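3-oxoacyl-(Acyl-carrier protein) synthase (Burkholderia xenovorans, PDB 4EFI) probably catalyses a decarboxylative condensation that forms a 3-oxoacyl-[acyl-carrier protein], as a member of the KAS III family. Local coordinates at residues D89-V94 with F107-E112. Numbering follows the deposited sequence.
Sequences DALIFV and FVLQAE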
ATOM      1  N   ASP A  89      18.586 -10.452  -5.024  1.00 12.20           N
ATOM      2  CA  ASP A  89      19.067  -9.746  -6.222  1.00 13.04           C
ATOM      3  C   ASP A  89      18.620  -8.302  -6.359  1.00 11.90           C
ATOM      4  O   ASP A  89      19.283  -7.533  -7.041  1.00 13.15           O
ATOM      5  CB  ASP A  89      18.658 -10.524  -7.475  1.00 12.52           C
ATOM      6  CG  ASP A  89      19.212 -11.929  -7.486  1.00 13.22           C
ATOM      7  OD1 ASP A  89      20.439 -12.077  -7.260  1.00 14.43           O
ATOM      8  OD2 ASP A  89      18.447 -12.884  -7.746  1.00 14.98           O
ATOM      9  N   ALA A  90      17.504  -7.932  -5.739  1.00 11.89           N
ATOM     10  CA  ALA A  90      17.052  -6.545  -5.764  1.00 11.32           C
ATOM     11  C   ALA A  90      16.176  -6.282  -4.563  1.00 11.97           C
ATOM     12  O   ALA A  90      15.446  -7.175  -4.103  1.00 12.47           O
ATOM     13  CB  ALA A  90      16.254  -6.273  -7.044  1.00 12.31           C
ATOM     14  N   LEU A  91      16.249  -5.060  -4.060  1.00 11.87           N
ATOM     15  CA  LEU A  91      15.353  -4.570  -3.029  1.00 12.14           C
ATOM     16  C   LEU A  91      14.788  -3.237  -3.503  1.00 13.21           C
ATOM     17  O   LEU A  91      15.528  -2.287  -3.796  1.00 13.07           O
ATOM     18  CB  LEU A  91      16.077  -4.376  -1.693  1.00 13.58           C
ATOM     19  CG  LEU A  91      15.128  -4.007  -0.544  1.00 15.08           C
ATOM     20  CD1 LEU A  91      15.487  -4.659   0.774  1.00 14.92           C
ATOM     21  CD2 LEU A  91      15.009  -2.502  -0.394  1.00 14.28           C
ATOM     22  N   ILE A  92      13.463  -3.182  -3.579  1.00 11.39           N
ATOM     23  CA  ILE A  92      12.761  -1.964  -3.951  1.00 11.43           C
ATOM     24  C   ILE A  92      12.011  -1.452  -2.740  1.00 11.32           C
ATOM     25  O   ILE A  92      11.234  -2.202  -2.155  1.00 12.13           O
ATOM     26  CB  ILE A  92      11.773  -2.263  -5.081  1.00 12.17           C
ATOM     27  CG1 ILE A  92      12.497  -2.902  -6.277  1.00 15.38           C
ATOM     28  CG2 ILE A  92      11.068  -0.975  -5.517  1.00 15.08           C
ATOM     29  CD1 ILE A  92      11.566  -3.317  -7.423  1.00 18.24           C
ATOM     30  N   PHE A  93      12.264  -0.207  -2.356  1.00 11.09           N
ATOM     31  CA  PHE A  93      11.604   0.431  -1.207  1.00 11.08           C
ATOM     32  C   PHE A  93      10.605   1.453  -1.711  1.00 11.27           C
ATOM     33  O   PHE A  93      10.982   2.499  -2.274  1.00 12.89           O
ATOM     34  CB  PHE A  93      12.663   1.094  -0.295  1.00 11.38           C
ATOM     35  CG  PHE A  93      12.086   1.806   0.924  1.00 11.94           C
ATOM     36  CD1 PHE A  93      11.403   1.112   1.894  1.00 13.03           C
ATOM     37  CD2 PHE A  93      12.255   3.163   1.101  1.00 13.21           C
ATOM     38  CE1 PHE A  93      10.896   1.768   3.029  1.00 13.37           C
ATOM     39  CE2 PHE A  93      11.748   3.816   2.214  1.00 13.37           C
ATOM     40  CZ  PHE A  93      11.094   3.120   3.179  1.00 12.31           C
ATOM     41  N   VAL A  94       9.329   1.146  -1.553  1.00 10.98           N
ATOM     42  CA  VAL A  94       8.239   2.023  -1.966  1.00 11.63           C
ATOM     43  C   VAL A  94       7.666   2.658  -0.715  1.00 11.88           C
ATOM     44  O   VAL A  94       7.185   1.941   0.188  1.00 12.47           O
ATOM     45  CB  VAL A  94       7.144   1.250  -2.699  1.00 13.42           C
ATOM     46  CG1 VAL A  94       5.998   2.197  -3.083  1.00 13.95           C
ATOM     47  CG2 VAL A  94       7.740   0.564  -3.921  1.00 14.82           C
ATOM     48  N   PHE A 107      19.303   1.606   0.542  1.00 12.34           N
ATOM     49  CA  PHE A 107      20.705   1.306   0.874  1.00 13.17           C
ATOM     50  C   PHE A 107      20.856   0.925   2.335  1.00 12.58           C
ATOM     51  O   PHE A 107      21.636   0.022   2.674  1.00 13.49           O
ATOM     52  CB  PHE A 107      21.617   2.493   0.533  1.00 12.49           C
ATOM     53  CG  PHE A 107      21.723   2.735  -0.929  1.00 12.97           C
ATOM     54  CD1 PHE A 107      22.506   1.901  -1.715  1.00 13.14           C
ATOM     55  CD2 PHE A 107      21.026   3.760  -1.527  1.00 14.62           C
ATOM     56  CE1 PHE A 107      22.571   2.069  -3.064  1.00 15.46           C
ATOM     57  CE2 PHE A 107      21.091   3.932  -2.888  1.00 15.11           C
ATOM     58  CZ  PHE A 107      21.877   3.074  -3.655  1.00 13.89           C
ATOM     59  N   VAL A 108      20.085   1.566   3.199  1.00 12.50           N
ATOM     60  CA  VAL A 108      20.091   1.224   4.612  1.00 12.79           C
ATOM     61  C   VAL A 108      19.571  -0.206   4.786  1.00 13.89           C
ATOM     62  O   VAL A 108      20.122  -1.002   5.561  1.00 13.83           O
ATOM     63  CB  VAL A 108      19.190   2.173   5.405  1.00 13.29           C
ATOM     64  CG1 VAL A 108      19.120   1.747   6.864  1.00 15.09           C
ATOM     65  CG2 VAL A 108      19.680   3.593   5.263  1.00 15.86           C
ATOM     66  N   LEU A 109      18.468  -0.534   4.111  1.00 12.94           N
ATOM     67  CA  LEU A 109      17.923  -1.890   4.182  1.00 12.48           C
ATOM     68  C   LEU A 109      18.896  -2.918   3.622  1.00 11.20           C
ATOM     69  O   LEU A 109      19.044  -4.015   4.184  1.00 12.63           O
ATOM     70  CB  LEU A 109      16.592  -1.960   3.456  1.00 12.40           C
ATOM     71  CG  LEU A 109      15.407  -1.323   4.185  1.00 12.67           C
ATOM     72  CD1 LEU A 109      14.287  -1.008   3.230  1.00 14.55           C
ATOM     73  CD2 LEU A 109      14.894  -2.261   5.291  1.00 15.86           C
ATOM     74  N   GLN A 110      19.554  -2.595   2.519  1.00 12.46           N
ATOM     75  CA  GLN A 110      20.546  -3.494   1.942  0.52 13.42           C
ATOM     76  C   GLN A 110      21.615  -3.824   2.989  1.00 14.48           C
ATOM     77  O   GLN A 110      21.974  -5.007   3.209  1.00 14.60           O
ATOM     78  CB  GLN A 110      21.149  -2.842   0.687  0.52 12.87           C
ATOM     79  CG  GLN A 110      22.289  -3.628   0.039  0.52 14.15           C
ATOM     80  CD  GLN A 110      23.649  -3.192   0.532  0.52 15.12           C
ATOM     81  OE1 GLN A 110      23.935  -2.004   0.594  0.52 15.25           O
ATOM     82  NE2 GLN A 110      24.497  -4.158   0.890  0.52 20.87           N
ATOM     83  N   ALA A 111      22.145  -2.807   3.649  1.00 13.78           N
ATOM     84  CA  ALA A 111      23.174  -3.033   4.654  1.00 15.25           C
ATOM     85  C   ALA A 111      22.625  -3.771   5.872  1.00 14.25           C
ATOM     86  O   ALA A 111      23.246  -4.712   6.342  1.00 15.17           O
ATOM     87  CB  ALA A 111      23.853  -1.725   5.063  1.00 15.63           C
ATOM     88  N   GLU A 112      21.467  -3.364   6.379  1.00 14.37           N
ATOM     89  CA  GLU A 112      20.947  -3.913   7.639  1.00 13.51           C
ATOM     90  C   GLU A 112      20.516  -5.367   7.473  1.00 14.88           C
ATOM     91  O   GLU A 112      20.564  -6.135   8.435  1.00 17.26           O
ATOM     92  CB  GLU A 112      19.790  -3.060   8.163  1.00 14.72           C
ATOM     93  CG  GLU A 112      20.245  -1.704   8.703  1.00 16.15           C
ATOM     94  CD  GLU A 112      19.126  -0.805   9.236  1.00 17.12           C
ATOM     95  OE1 GLU A 112      17.935  -1.046   8.941  1.00 18.94           O
ATOM     96  OE2 GLU A 112      19.468   0.169   9.943  1.00 22.17           O
TER
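The Phe93 ring meets Leu109 obliquely, and Phe93 CD1 lies 3.8 Å from Leu109 CD1; Thr105 and Ala106, earlier on the same helix, also touch the phenylalanine. The contact lies within a beta-alpha-beta unit of the thiolase-type fold, in which strand 90-94 is followed by helix 105-112 and then by the parallel neighbouring strand 120-124. The helix packs on the sheet through Leu109, which reaches Leu91 and Phe93, two residues apart on the strand and both directed toward it, while the intervening Ile92 points away. In both strand residues CG stands anti to the backbone N, beside the carbonyl carbon (chi1 -174° for Leu91, 179° for Phe93), which sends the isobutyl group and the ring out toward the helix, where each meets the Leu109 side chain at about a right angle. All three residues are buried and the interface is purely apolar, though small, at 150 Å² summed over both sides. Ala153 of strand 149-156 also touches Phe93 and Leu109, and Leu115, just beyond the helix, packs on Leu91. Both methyls of Leu91 take part: Leu91 CD1 lies 4.0 Å from Leu109 CB, and Leu91 CD2 4.0 Å from Leu109 CD1.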